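Local coordinates for lumazine protein (Photobacterium kishitanii, PDB 3A35) that binds riboflavin and related chromophores and probably acts as an antenna protein that shifts the light emitted by bacterial luciferase to shorter wavelengths, at residues 4-9 against 80-85; 43-48 against 139-144; 117-122 against 156-161; 103-108 against 175-180. One frame throughout, in Å; residues are numbered along the deposited sequence.

Overall arrangement
Lumazine protein is a worked example of how a duplicated barrel domain is closed and joined. Interactions 1 and 4 are corresponding seams, each partly buried with exposed residues and pairing the first and last strands of one lumazine-binding repeat through a beta bulge; their centres lie about 17 Å apart. Between them sits interaction 2, wholly buried, where one tight turn from each repeat meets without a hydrogen bond and touches all three other contacts. Interaction 3, about 15 Å from the centre of the chain, belongs to the second repeat with interaction 4 and shares its sheet. Its mainly apolar side faces the interior, whereas the other carries aromatic and charged groups and is partly exposed.

Interaction 1 of 4, residues 4-9 against 80-85; sequences GIVQGA and KVNLEV
Leu83 O receives two N-H groups from the segment 4-9: Gln7 N at 2.9 Å, almost in line with the carbonyl, and Gly8 N at a longer, weak 3.5 Å. The bond back, from Leu83 N to Gly8 O, measures 2.9 Å. The side chain of Gln7 extends this pairing. Its CG lies beside the backbone N (chi1 -67°) and the chain runs straight on to an amide that engages the backbone of Val85 twice. OE1 accepts Val85 N at 2.8 Å in a nearly straight bond (173° at the hydrogen), with the donor well above the carbonyl plane, while NE2 gives a hydrogen to Val85 O at 3.2 Å. With Gln7 and Gly8 both facing Leu83, the backbone forms a classic beta bulge. It lies where strand 8-17 meets strand 80-84, the first and last strands of the N-terminal antiparallel barrel, so the seam closes that barrel. On one side of the seam Val6 crosses Asn82 at about a right angle, both its methyls 3.7 Å from Asn82 CB; the Asn82 amide itself is held by Asn168 and Asn141. Glu84, fully extended, carries its carboxylate to the start of the chain, where OE1 takes a weak bond from Gly4 N at 2.9 Å and OE2 accepts the N-H of Lys3. Further along, Ala9 CB rests 3.7 Å from Lys80 CG.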
# COMPACT_ATOMS: atom_id res chain seq x y z
N GLY A 4 -2.15 -8.39 -4.21
CA GLY A 4 -2.86 -7.54 -3.31
C GLY A 4 -3.34 -8.13 -1.99
O GLY A 4 -4.28 -7.71 -1.43
N ILE A 5 -2.54 -9.06 -1.52
CA ILE A 5 -2.65 -9.68 -0.24
C ILE A 5 -1.34 -9.46 0.47
O ILE A 5 -0.27 -9.95 0.07
CB ILE A 5 -2.91 -11.26 -0.36
CG1 ILE A 5 -4.27 -11.40 -1.04
CG2 ILE A 5 -2.99 -11.83 1.00
CD1 ILE A 5 -4.56 -12.87 -1.42
N VAL A 6 -1.50 -8.62 1.47
CA VAL A 6 -0.31 -8.21 2.28
C VAL A 6 0.24 -9.31 3.09
O VAL A 6 -0.52 -9.98 3.87
CB VAL A 6 -0.68 -6.93 3.14
CG1 VAL A 6 0.49 -6.53 4.07
CG2 VAL A 6 -1.07 -5.78 2.21
N GLN A 7 1.51 -9.56 3.00
CA GLN A 7 2.15 -10.69 3.67
C GLN A 7 2.77 -10.32 4.97
O GLN A 7 3.00 -11.20 5.83
CB GLN A 7 3.28 -11.19 2.80
CG GLN A 7 2.80 -11.80 1.53
CD GLN A 7 3.89 -11.92 0.47
OE1 GLN A 7 5.01 -11.50 0.59
NE2 GLN A 7 3.47 -12.57 -0.67
N GLY A 8 3.00 -9.04 5.26
CA GLY A 8 3.52 -8.65 6.62
C GLY A 8 3.68 -7.13 6.61
O GLY A 8 3.45 -6.47 5.60
N ALA A 9 4.17 -6.66 7.71
CA ALA A 9 4.27 -5.21 7.92
C ALA A 9 5.76 -4.96 8.14
O ALA A 9 6.45 -5.68 8.87
CB ALA A 9 3.50 -4.89 9.23
N LYS A 80 4.29 2.11 9.81
CA LYS A 80 4.15 0.71 9.40
C LYS A 80 3.72 0.76 7.94
O LYS A 80 2.78 1.43 7.52
CB LYS A 80 3.05 0.06 10.20
CG LYS A 80 2.67 -1.28 9.80
CD LYS A 80 1.95 -1.81 11.06
CE LYS A 80 0.64 -2.31 10.69
NZ LYS A 80 -0.23 -1.06 10.97
N VAL A 81 4.43 -0.07 7.13
CA VAL A 81 4.18 -0.17 5.68
C VAL A 81 3.75 -1.60 5.35
O VAL A 81 4.24 -2.56 5.94
CB VAL A 81 5.37 0.24 4.83
CG1 VAL A 81 5.76 1.74 5.22
CG2 VAL A 81 6.52 -0.70 5.04
N ASN A 82 2.87 -1.78 4.37
CA ASN A 82 2.49 -3.14 3.93
C ASN A 82 3.54 -3.68 3.02
O ASN A 82 4.01 -2.96 2.13
CB ASN A 82 1.16 -3.01 3.21
CG ASN A 82 0.02 -2.58 4.14
OD1 ASN A 82 0.12 -2.85 5.37
ND2 ASN A 82 -1.02 -2.03 3.58
N LEU A 83 3.82 -4.97 3.12
CA LEU A 83 4.82 -5.66 2.25
C LEU A 83 4.19 -6.81 1.48
O LEU A 83 3.45 -7.62 2.10
CB LEU A 83 5.96 -6.24 3.12
CG LEU A 83 6.67 -5.18 4.00
CD1 LEU A 83 7.67 -5.86 4.94
CD2 LEU A 83 7.35 -4.08 3.11
N GLU A 84 4.52 -6.95 0.20
CA GLU A 84 4.09 -8.15 -0.56
C GLU A 84 5.18 -8.48 -1.59
O GLU A 84 5.58 -7.64 -2.42
CB GLU A 84 2.82 -7.92 -1.29
CG GLU A 84 2.32 -9.21 -2.01
CD GLU A 84 1.10 -9.02 -2.84
OE1 GLU A 84 0.46 -7.98 -2.94
OE2 GLU A 84 0.85 -10.05 -3.59
N VAL A 85 5.71 -9.70 -1.47
CA VAL A 85 6.69 -10.24 -2.46
C VAL A 85 5.91 -10.96 -3.53
O VAL A 85 4.85 -11.49 -3.30
CB VAL A 85 7.64 -11.15 -1.71
CG1 VAL A 85 8.67 -11.81 -2.71
CG2 VAL A 85 8.37 -10.37 -0.66

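Interaction 2 of 4, residues 43-48 against 139-144; sequences LVNGCS and GINGVS. With RBF (riboflavin), chain C.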
# COMPACT_ATOMS: atom_id res chain seq x y z
N LEU A 43 6.13 -5.04 -3.59
CA LEU A 43 5.22 -3.92 -3.20
C LEU A 43 5.40 -3.47 -1.76
O LEU A 43 5.35 -4.25 -0.82
CB LEU A 43 3.75 -4.32 -3.37
CG LEU A 43 3.41 -4.79 -4.79
CD1 LEU A 43 1.86 -4.94 -4.83
CD2 LEU A 43 3.84 -3.82 -5.89
N VAL A 44 5.57 -2.15 -1.65
CA VAL A 44 5.63 -1.53 -0.33
C VAL A 44 4.49 -0.50 -0.31
O VAL A 44 4.42 0.41 -1.17
CB VAL A 44 6.97 -0.77 -0.16
CG1 VAL A 44 6.93 -0.09 1.28
CG2 VAL A 44 8.11 -1.73 -0.25
N ASN A 45 3.51 -0.73 0.58
CA ASN A 45 2.30 0.04 0.46
C ASN A 45 1.72 0.09 -0.92
O ASN A 45 1.12 1.08 -1.42
CB ASN A 45 2.40 1.47 0.95
CG ASN A 45 2.45 1.61 2.47
OD1 ASN A 45 1.99 0.74 3.21
ND2 ASN A 45 2.94 2.76 2.95
N GLY A 46 1.75 -1.09 -1.59
CA GLY A 46 1.14 -1.22 -2.94
C GLY A 46 1.98 -0.65 -4.02
O GLY A 46 1.60 -0.80 -5.24
N CYS A 47 3.17 -0.07 -3.74
CA CYS A 47 3.98 0.53 -4.81
C CYS A 47 5.16 -0.40 -5.14
O CYS A 47 5.90 -0.79 -4.26
CB CYS A 47 4.55 1.81 -4.24
SG CYS A 47 5.51 2.80 -5.44
N SER A 48 5.37 -0.64 -6.45
CA SER A 48 6.54 -1.39 -6.83
C SER A 48 7.81 -0.54 -6.53
O SER A 48 7.98 0.54 -7.08
CB SER A 48 6.53 -1.73 -8.32
OG SER A 48 5.59 -2.79 -8.58
N GLY A 139 -6.96 -1.13 -5.18
CA GLY A 139 -5.81 -1.30 -4.21
C GLY A 139 -5.65 -0.04 -3.34
O GLY A 139 -5.51 1.05 -3.86
N ILE A 140 -5.62 -0.29 -2.04
CA ILE A 140 -5.39 0.81 -1.05
C ILE A 140 -4.17 0.30 -0.25
O ILE A 140 -4.23 -0.73 0.44
CB ILE A 140 -6.57 0.99 -0.07
CG1 ILE A 140 -7.84 1.40 -0.89
CG2 ILE A 140 -6.15 2.01 0.97
CD1 ILE A 140 -7.70 2.67 -1.61
N ASN A 141 -3.05 1.05 -0.37
CA ASN A 141 -1.82 0.59 0.25
C ASN A 141 -1.43 -0.88 0.01
O ASN A 141 -0.84 -1.52 0.87
CB ASN A 141 -1.79 0.88 1.76
CG ASN A 141 -1.73 2.31 2.18
OD1 ASN A 141 -1.91 2.52 3.48
ND2 ASN A 141 -1.39 3.20 1.36
N GLY A 142 -1.81 -1.33 -1.21
CA GLY A 142 -1.42 -2.69 -1.53
C GLY A 142 -2.43 -3.74 -1.13
O GLY A 142 -2.19 -4.95 -1.37
N VAL A 143 -3.54 -3.36 -0.48
CA VAL A 143 -4.63 -4.34 -0.19
C VAL A 143 -5.67 -4.18 -1.30
O VAL A 143 -6.22 -3.13 -1.56
CB VAL A 143 -5.24 -3.93 1.12
CG1 VAL A 143 -6.47 -4.87 1.43
CG2 VAL A 143 -4.23 -4.02 2.29
N SER A 144 -5.79 -5.30 -2.02
CA SER A 144 -6.82 -5.35 -3.10
C SER A 144 -8.23 -5.85 -2.57
O SER A 144 -8.27 -6.87 -1.85
CB SER A 144 -6.33 -6.22 -4.24
OG SER A 144 -7.38 -6.21 -5.27
N1 RBF C . 9.85 3.80 -8.19
C2 RBF C . 10.71 4.26 -7.26
O2 RBF C . 10.59 5.43 -6.78
N3 RBF C . 11.74 3.49 -6.73
C4 RBF C . 11.93 2.15 -7.14
O4 RBF C . 12.85 1.51 -6.63
C4A RBF C . 11.06 1.73 -8.17
N5 RBF C . 11.29 0.41 -8.71
C5A RBF C . 10.42 -0.01 -9.71
C6 RBF C . 10.73 -1.24 -10.31
C7 RBF C . 9.85 -1.63 -11.36
C7M RBF C . 10.24 -2.97 -12.05
C8 RBF C . 8.76 -0.91 -11.75
C8M RBF C . 7.88 -1.45 -12.80
C9 RBF C . 8.45 0.33 -11.11
C9A RBF C . 9.35 0.81 -10.15
N10 RBF C . 9.14 2.11 -9.56
C10 RBF C . 10.06 2.54 -8.64
C1' RBF C . 8.16 3.00 -10.01
C2' RBF C . 6.94 3.15 -9.13
O2' RBF C . 6.35 1.82 -8.91
C3' RBF C . 5.94 3.98 -9.74
O3' RBF C . 6.66 5.31 -9.97
C4' RBF C . 4.79 4.38 -8.80
O4' RBF C . 3.93 3.24 -8.60
C5' RBF C . 3.93 5.51 -9.38
O5' RBF C . 2.94 5.97 -8.46
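This is a buried turn-to-turn contact between the two lumazine-binding repeats, close to the centre of the chain. Each side contributes a type I' beta turn, Val44 to Cys47 and Ile140 to Val143, with the same Asn-Gly pair at its tip. The turns meet backbone to backbone: Gly46 CA lies only 3.3 Å from Gly142 CA, an approach open to the chain because neither residue carries a side chain. No hydrogen bond crosses the interface. Instead, two reciprocal CA-H...O contacts join the neighbouring asparagines, Asn45 CA to Asn141 O at 3.5 Å and Asn141 CA to Asn45 O at 3.4 Å. Their side chains lie next to each other and point the same way, the amide planes stacked and only 20° apart, while Asn45 OD1 accepts the backbone N-H of Asn82. The reciprocity is consistent with an approximate twofold relation between the repeats. The strand leaving the first turn leads directly to the chromophore: the ribityl hydroxyl O2' of riboflavin donates to Ser48 O at 2.8 Å, and the side chain of Cys47 is turned to the same ribityl chain, SG being 3.6 Å from O4'. Neighbouring strands bond to both turns, again reciprocally. Asn82 of strand 80-84, next to strand 41-44, donates its side-chain N-H to the backbone oxygen of Asn141, while Asn179 of strand 177-182, next to strand 137-140, does the same for that of Asn45.

Interaction 3 of 4, residues 117-122 against 156-161; sequences RLKVYI and FINYPK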
# COMPACT_ATOMS: atom_id res chain seq x y z
N ARG A 117 -16.39 -5.75 10.81
CA ARG A 117 -15.98 -5.09 9.53
C ARG A 117 -15.16 -3.82 9.91
O ARG A 117 -15.38 -3.18 10.95
CB ARG A 117 -17.19 -4.67 8.70
CG ARG A 117 -18.34 -5.73 8.55
CD ARG A 117 -17.79 -6.99 7.92
NE ARG A 117 -17.17 -6.74 6.58
CZ ARG A 117 -16.67 -7.69 5.79
NH1 ARG A 117 -16.71 -8.96 6.17
NH2 ARG A 117 -16.17 -7.40 4.57
N LEU A 118 -14.17 -3.48 9.06
CA LEU A 118 -13.43 -2.21 9.08
C LEU A 118 -13.98 -1.46 7.83
O LEU A 118 -13.69 -1.84 6.68
CB LEU A 118 -11.92 -2.50 9.02
CG LEU A 118 -11.08 -1.22 9.03
CD1 LEU A 118 -11.21 -0.35 10.26
CD2 LEU A 118 -9.59 -1.44 8.80
N LYS A 119 -14.84 -0.46 8.05
CA LYS A 119 -15.46 0.30 7.01
C LYS A 119 -14.60 1.53 6.79
O LYS A 119 -14.49 2.38 7.64
CB LYS A 119 -16.83 0.75 7.48
CG LYS A 119 -17.72 -0.42 7.68
CD LYS A 119 -19.21 -0.05 7.82
CE LYS A 119 -19.98 -1.36 7.98
NZ LYS A 119 -21.39 -0.94 8.25
N VAL A 120 -14.03 1.68 5.60
CA VAL A 120 -13.09 2.76 5.28
C VAL A 120 -13.69 3.53 4.16
O VAL A 120 -14.04 2.96 3.10
CB VAL A 120 -11.70 2.12 4.88
CG1 VAL A 120 -10.75 3.30 4.49
CG2 VAL A 120 -11.15 1.27 6.08
N TYR A 121 -13.72 4.84 4.30
CA TYR A 121 -14.24 5.83 3.34
C TYR A 121 -13.13 6.74 2.89
O TYR A 121 -12.51 7.40 3.73
CB TYR A 121 -15.37 6.69 4.01
CG TYR A 121 -16.51 5.81 4.51
CD1 TYR A 121 -17.61 5.56 3.70
CD2 TYR A 121 -16.46 5.22 5.75
CE1 TYR A 121 -18.67 4.72 4.14
CE2 TYR A 121 -17.47 4.32 6.20
CZ TYR A 121 -18.58 4.11 5.40
OH TYR A 121 -19.58 3.22 5.90
N ILE A 122 -12.89 6.75 1.60
CA ILE A 122 -11.70 7.38 1.09
C ILE A 122 -12.13 8.46 0.12
O ILE A 122 -12.84 8.15 -0.82
CB ILE A 122 -10.78 6.34 0.37
CG1 ILE A 122 -10.36 5.19 1.35
CG2 ILE A 122 -9.58 7.11 -0.26
CD1 ILE A 122 -9.35 4.22 0.86
N PHE A 156 -16.33 3.75 -0.55
CA PHE A 156 -16.53 3.00 0.62
C PHE A 156 -16.07 1.60 0.39
O PHE A 156 -16.53 0.88 -0.51
CB PHE A 156 -18.00 3.10 1.04
CG PHE A 156 -18.45 2.10 1.98
CD1 PHE A 156 -17.66 1.64 3.05
CD2 PHE A 156 -19.78 1.64 1.91
CE1 PHE A 156 -18.10 0.70 3.99
CE2 PHE A 156 -20.24 0.69 2.80
CZ PHE A 156 -19.44 0.22 3.88
N ILE A 157 -15.08 1.14 1.15
CA ILE A 157 -14.59 -0.19 1.13
C ILE A 157 -14.84 -0.86 2.46
O ILE A 157 -14.56 -0.33 3.51
CB ILE A 157 -13.07 -0.26 0.84
CG1 ILE A 157 -12.83 0.46 -0.48
CG2 ILE A 157 -12.66 -1.78 0.61
CD1 ILE A 157 -11.54 1.11 -0.56
N ASN A 158 -15.46 -2.06 2.41
CA ASN A 158 -15.89 -2.68 3.63
C ASN A 158 -15.03 -3.94 3.79
O ASN A 158 -15.24 -4.99 3.11
CB ASN A 158 -17.40 -3.02 3.47
CG ASN A 158 -17.94 -3.70 4.65
OD1 ASN A 158 -17.25 -4.15 5.51
ND2 ASN A 158 -19.29 -3.77 4.69
N TYR A 159 -13.99 -3.78 4.60
CA TYR A 159 -13.00 -4.83 4.81
C TYR A 159 -13.39 -5.77 5.96
O TYR A 159 -13.96 -5.28 6.93
CB TYR A 159 -11.65 -4.21 5.19
CG TYR A 159 -11.00 -3.35 4.11
CD1 TYR A 159 -10.36 -3.98 2.99
CD2 TYR A 159 -11.03 -2.00 4.23
CE1 TYR A 159 -9.73 -3.19 2.02
CE2 TYR A 159 -10.37 -1.15 3.29
CZ TYR A 159 -9.77 -1.79 2.20
OH TYR A 159 -9.22 -0.86 1.29
N PRO A 160 -12.97 -7.03 5.91
CA PRO A 160 -13.12 -7.84 7.11
C PRO A 160 -12.18 -7.25 8.16
O PRO A 160 -11.02 -6.93 7.84
CB PRO A 160 -12.58 -9.20 6.69
CG PRO A 160 -11.84 -9.06 5.31
CD PRO A 160 -12.20 -7.69 4.80
N LYS A 161 -12.62 -7.18 9.43
CA LYS A 161 -11.82 -6.49 10.50
C LYS A 161 -10.42 -7.12 10.74
O LYS A 161 -9.54 -6.42 11.18
CB LYS A 161 -12.61 -6.31 11.85
CG LYS A 161 -11.67 -5.90 13.04
CD LYS A 161 -12.25 -5.04 14.13
CE LYS A 161 -12.14 -3.51 13.81
NZ LYS A 161 -10.76 -2.89 13.70
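Strands 117-122 and 156-160 run antiparallel at 157°, their axes 4.5 Å apart, with Leu118 facing Tyr159 and Val120 facing Ile157 as hydrogen-bonded pairs, each joined by two backbone bonds. The side chains alternate between two unlike faces. On one, Tyr121 and Phe156 lie side by side as an offset stack, centroids 4.5 Å apart and planes at 13°; Tyr121 CE1 lies over one face of the Phe156 ring, 3.4 Å from Phe156 CG. Lys119 adds its aliphatic chain, with CB 3.7 Å from Phe156 CE1, before its amine reaches a salt bridge with Glu114. Further along the same face Arg117 folds back at chi2 and chi3 (both -58°) and grips Asn158 side-on: NE donates to OD1 at 2.8 Å, NH2 to the backbone O of Asn158 at 3.0 Å. Both acceptors lie close to the guanidinium plane, though the amide is turned steeply against it, and Pro160 N lies over one guanidinium face, toward its rim. The opposite face is mainly apolar. Val120 CG2 meets the edge of the Tyr159 ring, 3.8 Å from CD2, and Ile122 and Ile157 touch through their CD1 methyls, facing Ile140. The chemistry divides two neighbouring antiparallel strands into an inner, largely hydrophobic side and an outer side where two rings stack, Arg117 is held by the side-chain and backbone oxygens of Asn158, and Lys119 by Glu114.

Interaction 4 of 4, residues 103-108 against 175-180; sequences KGVATV and GSDVNV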
# COMPACT_ATOMS: atom_id res chain seq x y z
N LYS A 103 -1.62 5.01 -8.78
CA LYS A 103 -2.24 6.13 -9.57
C LYS A 103 -2.12 7.43 -8.86
O LYS A 103 -2.07 8.49 -9.55
CB LYS A 103 -3.67 5.78 -9.86
CG LYS A 103 -3.75 4.51 -10.64
CD LYS A 103 -2.70 4.35 -11.75
CE LYS A 103 -3.03 3.09 -12.58
NZ LYS A 103 -1.82 2.52 -13.25
N GLY A 104 -2.19 7.48 -7.54
CA GLY A 104 -1.95 8.75 -6.86
C GLY A 104 -2.39 8.57 -5.41
O GLY A 104 -2.75 7.46 -4.94
N VAL A 105 -2.27 9.63 -4.63
CA VAL A 105 -2.63 9.65 -3.25
C VAL A 105 -4.08 10.05 -3.06
O VAL A 105 -4.60 10.97 -3.72
CB VAL A 105 -1.71 10.59 -2.53
CG1 VAL A 105 -2.06 10.70 -1.09
CG2 VAL A 105 -0.30 10.13 -2.56
N ALA A 106 -4.71 9.41 -2.14
CA ALA A 106 -6.09 9.84 -1.63
C ALA A 106 -6.12 9.93 -0.15
O ALA A 106 -5.11 9.63 0.55
CB ALA A 106 -7.18 8.93 -2.18
N THR A 107 -7.24 10.32 0.51
CA THR A 107 -7.18 10.62 1.93
C THR A 107 -8.39 10.00 2.59
O THR A 107 -9.53 10.15 2.08
CB THR A 107 -7.23 12.15 2.11
OG1 THR A 107 -6.07 12.68 1.47
CG2 THR A 107 -7.14 12.55 3.56
N VAL A 108 -8.20 9.38 3.70
CA VAL A 108 -9.29 8.72 4.49
C VAL A 108 -10.24 9.85 4.97
O VAL A 108 -9.83 10.76 5.70
CB VAL A 108 -8.73 7.95 5.61
CG1 VAL A 108 -9.82 7.41 6.54
CG2 VAL A 108 -7.87 6.79 5.08
N GLY A 175 -8.10 11.73 7.69
CA GLY A 175 -6.95 12.47 7.26
C GLY A 175 -5.70 11.68 6.87
O GLY A 175 -4.75 12.29 6.38
N SER A 176 -5.73 10.36 7.11
CA SER A 176 -4.59 9.52 6.64
C SER A 176 -4.54 9.53 5.14
O SER A 176 -5.52 9.26 4.46
CB SER A 176 -4.79 8.13 7.13
OG SER A 176 -4.61 8.05 8.54
N ASP A 177 -3.38 9.79 4.57
CA ASP A 177 -3.11 9.60 3.15
C ASP A 177 -2.78 8.16 2.85
O ASP A 177 -2.18 7.44 3.62
CB ASP A 177 -2.00 10.47 2.64
CG ASP A 177 -2.40 11.97 2.55
OD1 ASP A 177 -3.57 12.36 2.64
OD2 ASP A 177 -1.47 12.77 2.37
N VAL A 178 -3.26 7.72 1.66
CA VAL A 178 -3.08 6.30 1.18
C VAL A 178 -2.70 6.31 -0.28
O VAL A 178 -3.04 7.21 -1.03
CB VAL A 178 -4.37 5.50 1.40
CG1 VAL A 178 -4.78 5.38 2.82
CG2 VAL A 178 -5.54 6.06 0.56
N ASN A 179 -1.99 5.24 -0.66
CA ASN A 179 -1.67 4.99 -2.10
C ASN A 179 -2.82 4.25 -2.73
O ASN A 179 -3.23 3.18 -2.25
CB ASN A 179 -0.44 4.07 -2.21
CG ASN A 179 0.84 4.74 -1.71
OD1 ASN A 179 0.97 6.00 -1.75
ND2 ASN A 179 1.84 3.95 -1.38
N VAL A 180 -3.33 4.81 -3.84
CA VAL A 180 -4.46 4.09 -4.58
C VAL A 180 -3.97 3.56 -5.89
O VAL A 180 -3.24 4.27 -6.66
CB VAL A 180 -5.59 5.16 -4.79
CG1 VAL A 180 -6.75 4.51 -5.64
CG2 VAL A 180 -6.05 5.80 -3.52
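Two consecutive residues, Lys103 and Gly104, share a single acceptor, Val180 O. Val180 O lies 2.8 Å from Lys103 N, its main donor, and 3.5 Å from Gly104 N, its weak one, which makes a classic beta bulge. Beyond it the pairing becomes regular, with Ala106 and Val178 joined by bonds in both directions, and at the far end Val108 is bonded on both its N and O, from Val108 N to Ser176 O and from Gly175 N to Val108 O, each at 2.8 Å. On the Thr107 side of the sheet, Thr107 and Asp177 lie alongside each other and point the same way. With OG1 beside its own backbone N (chi1 -62°), the threonine hydroxyl donates to Asp177 OD1 at 2.8 Å, reaching that oxygen on its anti side and 30° out of the carboxylate plane. The same aspartate is crossed at about a right angle by Val105, whose CG1 is 3.7 Å from Asp177 CB. On the other side the contacts are aliphatic: Ala106 CB packs on Val180 CG2 at 3.6 Å, and Val108 CG2 touches Val178 CG1 at 4.1 Å, both valines of strand 177-180 also meeting Ile140. Just before the bulge, Ile102 accepts a hydrogen bond from riboflavin through its backbone oxygen. A bulged, antiparallel pairing of first and last strands, matching that at the seam of the N-terminal repeat, is consistent with the closed barrel of the lumazine-binding fold.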